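Type 3 secretion system pilotin (Salmonella typhimurium, PDB 6XFJ) pilots the secretin InvG to its proper place in the outer membrane, a step in building the type III secretion injectisome of Salmonella. Local coordinates at residues Gln49-Phe54 and Gln70-Ala75. Numbering follows the deposited sequence.
Sequences QLMTEF and QTLLAA
Leu72 lays its CD2 methyl over the centre of the Phe54 ring, 3.8 Å from the ring centroid and 11° off the normal, a CH-pi contact in which one branch of the leucine tip covers the ring face. CG of Phe54 stands anti to the backbone N (chi1 179°). In the plane of the same ring, at its edge, lies Thr71 OG1, 3.4 Å from Phe54 CE1. This hydroxyl is hydrogen-bonded to the carbonyl O of Ser67 one turn earlier, which lets a threonine sit among apolar groups with its polar atom satisfied. Met51, its flexible chain bent at chi2 and chi3, brings CE to 3.9 Å from the CD2 of Leu72 that covers the ring. Ala75 suits the point where the backbones come nearest: the CA atoms of Phe54 and Ala75 are 5.0 Å apart, and the small CB of Ala75 lies 3.6 Å from Phe54 N. Leu50 CD1 is 3.8 Å from Ala75 CB, and Glu53 CB touches the same methyl, while Glu53 OE2 forms a salt bridge with Lys56. Phe33 and Phe34 of helix 25-36 touch Leu50 and Leu72, and Ile18 of the second subunit packs on Phe54. With no hydrogen bond between the segments, whose N-to-C directions stand at 117°, apolar side chains join helices 44-59 and 68-80 in the buried core of the all-helical InvH pilotin domain.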
ATOM      1  N   GLN B  49      10.016  10.293 -16.160  1.00 10.32           N
ATOM      2  CA  GLN B  49       8.932   9.662 -16.903  1.00 11.10           C
ATOM      3  C   GLN B  49       8.185   8.698 -15.990  1.00 10.49           C
ATOM      4  O   GLN B  49       6.968   8.666 -16.050  1.00  9.98           O
ATOM      5  CB  GLN B  49       9.381   9.000 -18.191  1.00 13.89           C
ATOM      6  CG  GLN B  49       9.889   9.983 -19.234  1.00 17.05           C
ATOM      7  CD  GLN B  49      10.309   9.250 -20.487  1.00 25.13           C
ATOM      8  OE1 GLN B  49       9.761   8.210 -20.834  1.00 31.43           O
ATOM      9  NE2 GLN B  49      11.291   9.791 -21.189  1.00 32.47           N
ATOM     10  N   LEU B  50       8.902   7.892 -15.208  1.00 10.14           N
ATOM     11  CA  LEU B  50       8.211   6.958 -14.310  1.00 10.05           C
ATOM     12  C   LEU B  50       7.356   7.696 -13.278  1.00 10.01           C
ATOM     13  O   LEU B  50       6.239   7.274 -13.036  1.00 10.48           O
ATOM     14  CB  LEU B  50       9.255   6.080 -13.623  1.00  9.87           C
ATOM     15  CG  LEU B  50       8.644   5.058 -12.687  1.00  9.96           C
ATOM     16  CD1 LEU B  50       7.980   3.971 -13.475  1.00 10.79           C
ATOM     17  CD2 LEU B  50       9.774   4.496 -11.827  1.00 10.63           C
ATOM     18  N   MET B  51       7.903   8.741 -12.649  1.00  9.47           N
ATOM     19  CA  MET B  51       7.151   9.502 -11.636  1.00 10.49           C
ATOM     20  C   MET B  51       5.895  10.145 -12.290  1.00 10.77           C
ATOM     21  O   MET B  51       4.820  10.152 -11.672  1.00 10.53           O
ATOM     22  CB  MET B  51       8.010  10.560 -10.936  1.00 12.27           C
ATOM     23  CG  MET B  51       9.053   9.975 -10.027  1.00 13.80           C
ATOM     24  SD  MET B  51       8.372   8.939  -8.697  1.00 13.97           S
ATOM     25  CE  MET B  51       8.478   7.296  -9.430  1.00 11.89           C
ATOM     26  N   THR B  52       5.973  10.669 -13.516  1.00 11.82           N
ATOM     27  CA  THR B  52       4.762  11.182 -14.211  1.00 13.04           C
ATOM     28  C   THR B  52       3.741  10.047 -14.376  1.00 12.21           C
ATOM     29  O   THR B  52       2.524  10.267 -14.042  1.00 12.02           O
ATOM     30  CB  THR B  52       5.134  11.733 -15.585  1.00 13.82           C
ATOM     31  OG1 THR B  52       6.012  12.827 -15.317  1.00 15.91           O
ATOM     32  CG2 THR B  52       3.940  12.175 -16.401  1.00 15.39           C
ATOM     33  N   GLU B  53       4.180   8.863 -14.842  1.00 10.69           N
ATOM     34  CA  GLU B  53       3.207   7.768 -15.088  1.00 11.07           C
ATOM     35  C   GLU B  53       2.651   7.310 -13.743  1.00  9.57           C
ATOM     36  O   GLU B  53       1.474   6.991 -13.661  1.00  9.79           O
ATOM     37  CB  GLU B  53       3.817   6.601 -15.851  1.00 13.86           C
ATOM     38  CG  GLU B  53       4.041   6.754 -17.311  1.00 18.59           C
ATOM     39  CD  GLU B  53       2.826   7.216 -18.085  1.00 20.21           C
ATOM     40  OE1 GLU B  53       1.741   6.606 -17.986  1.00 24.14           O
ATOM     41  OE2 GLU B  53       2.977   8.176 -18.797  1.00 36.50           O
ATOM     42  N   PHE B  54       3.492   7.269 -12.702  1.00  8.59           N
ATOM     43  CA  PHE B  54       3.069   6.858 -11.353  1.00  9.64           C
ATOM     44  C   PHE B  54       1.993   7.789 -10.775  1.00  8.75           C
ATOM     45  O   PHE B  54       0.976   7.336 -10.259  1.00  8.99           O
ATOM     46  CB  PHE B  54       4.340   6.837 -10.505  1.00 10.41           C
ATOM     47  CG  PHE B  54       4.151   6.452  -9.052  1.00  9.17           C
ATOM     48  CD1 PHE B  54       3.568   5.244  -8.633  1.00  9.36           C
ATOM     49  CD2 PHE B  54       4.695   7.271  -8.094  1.00 10.94           C
ATOM     50  CE1 PHE B  54       3.523   4.921  -7.285  1.00 10.27           C
ATOM     51  CE2 PHE B  54       4.650   6.943  -6.758  1.00  9.61           C
ATOM     52  CZ  PHE B  54       4.092   5.750  -6.366  1.00 10.56           C
ATOM     53  N   GLN B  70       2.700  -2.389  -6.744  1.00  9.55           N
ATOM     54  CA  GLN B  70       1.810  -2.677  -7.901  1.00  9.14           C
ATOM     55  C   GLN B  70       1.654  -1.415  -8.773  1.00  7.97           C
ATOM     56  O   GLN B  70       1.627  -1.537  -9.975  1.00  8.26           O
ATOM     57  CB  GLN B  70       0.439  -3.095  -7.409  1.00 10.15           C
ATOM     58  CG  GLN B  70       0.497  -4.474  -6.743  1.00  9.95           C
ATOM     59  CD  GLN B  70      -0.592  -4.763  -5.745  1.00 12.16           C
ATOM     60  OE1 GLN B  70      -1.492  -3.969  -5.532  1.00 10.28           O
ATOM     61  NE2 GLN B  70      -0.498  -5.915  -5.045  1.00 14.71           N
ATOM     62  N   THR B  71       1.612  -0.246  -8.138  1.00  8.81           N
ATOM     63  CA  THR B  71       1.433   0.990  -8.936  1.00  7.91           C
ATOM     64  C   THR B  71       2.726   1.460  -9.567  1.00  8.29           C
ATOM     65  O   THR B  71       2.681   1.981 -10.684  1.00  8.40           O
ATOM     66  CB  THR B  71       0.739   2.041  -8.108  1.00  8.80           C
ATOM     67  OG1 THR B  71       1.436   2.282  -6.912  1.00  9.15           O
ATOM     68  CG2 THR B  71      -0.693   1.638  -7.819  1.00  9.88           C
ATOM     69  N   LEU B  72       3.870   1.310  -8.934  1.00  8.44           N
ATOM     70  CA  LEU B  72       5.173   1.532  -9.613  1.00  8.55           C
ATOM     71  C   LEU B  72       5.301   0.598 -10.815  1.00  8.41           C
ATOM     72  O   LEU B  72       5.751   0.979 -11.867  1.00  8.96           O
ATOM     73  CB  LEU B  72       6.335   1.393  -8.635  1.00  8.43           C
ATOM     74  CG  LEU B  72       6.526   2.517  -7.633  1.00  9.05           C
ATOM     75  CD1 LEU B  72       7.464   2.132  -6.533  1.00  9.40           C
ATOM     76  CD2 LEU B  72       7.031   3.797  -8.336  1.00  8.76           C
ATOM     77  N   LEU B  73       4.951  -0.675 -10.593  1.00  8.66           N
ATOM     78  CA  LEU B  73       5.109  -1.671 -11.672  1.00  9.38           C
ATOM     79  C   LEU B  73       4.160  -1.308 -12.832  1.00  8.14           C
ATOM     80  O   LEU B  73       4.562  -1.374 -13.965  1.00  9.68           O
ATOM     81  CB  LEU B  73       4.827  -3.063 -11.124  1.00 10.48           C
ATOM     82  CG  LEU B  73       5.224  -4.224 -12.028  1.00 13.78           C
ATOM     83  CD1 LEU B  73       6.706  -4.285 -12.272  1.00 17.37           C
ATOM     84  CD2 LEU B  73       4.767  -5.523 -11.422  1.00 13.38           C
ATOM     85  N   ALA B  74       2.916  -0.931 -12.510  1.00  8.74           N
ATOM     86  CA  ALA B  74       1.977  -0.444 -13.551  1.00  8.93           C
ATOM     87  C   ALA B  74       2.544   0.762 -14.313  1.00  9.16           C
ATOM     88  O   ALA B  74       2.449   0.780 -15.544  1.00 11.17           O
ATOM     89  CB  ALA B  74       0.641  -0.124 -12.961  1.00 11.02           C
ATOM     90  N   ALA B  75       3.153   1.689 -13.606  1.00  8.16           N
ATOM     91  CA  ALA B  75       3.752   2.880 -14.242  1.00 10.11           C
ATOM     92  C   ALA B  75       4.877   2.454 -15.192  1.00  9.86           C
ATOM     93  O   ALA B  75       4.902   2.912 -16.343  1.00 10.55           O
ATOM     94  CB  ALA B  75       4.222   3.816 -13.173  1.00  9.48           C
TER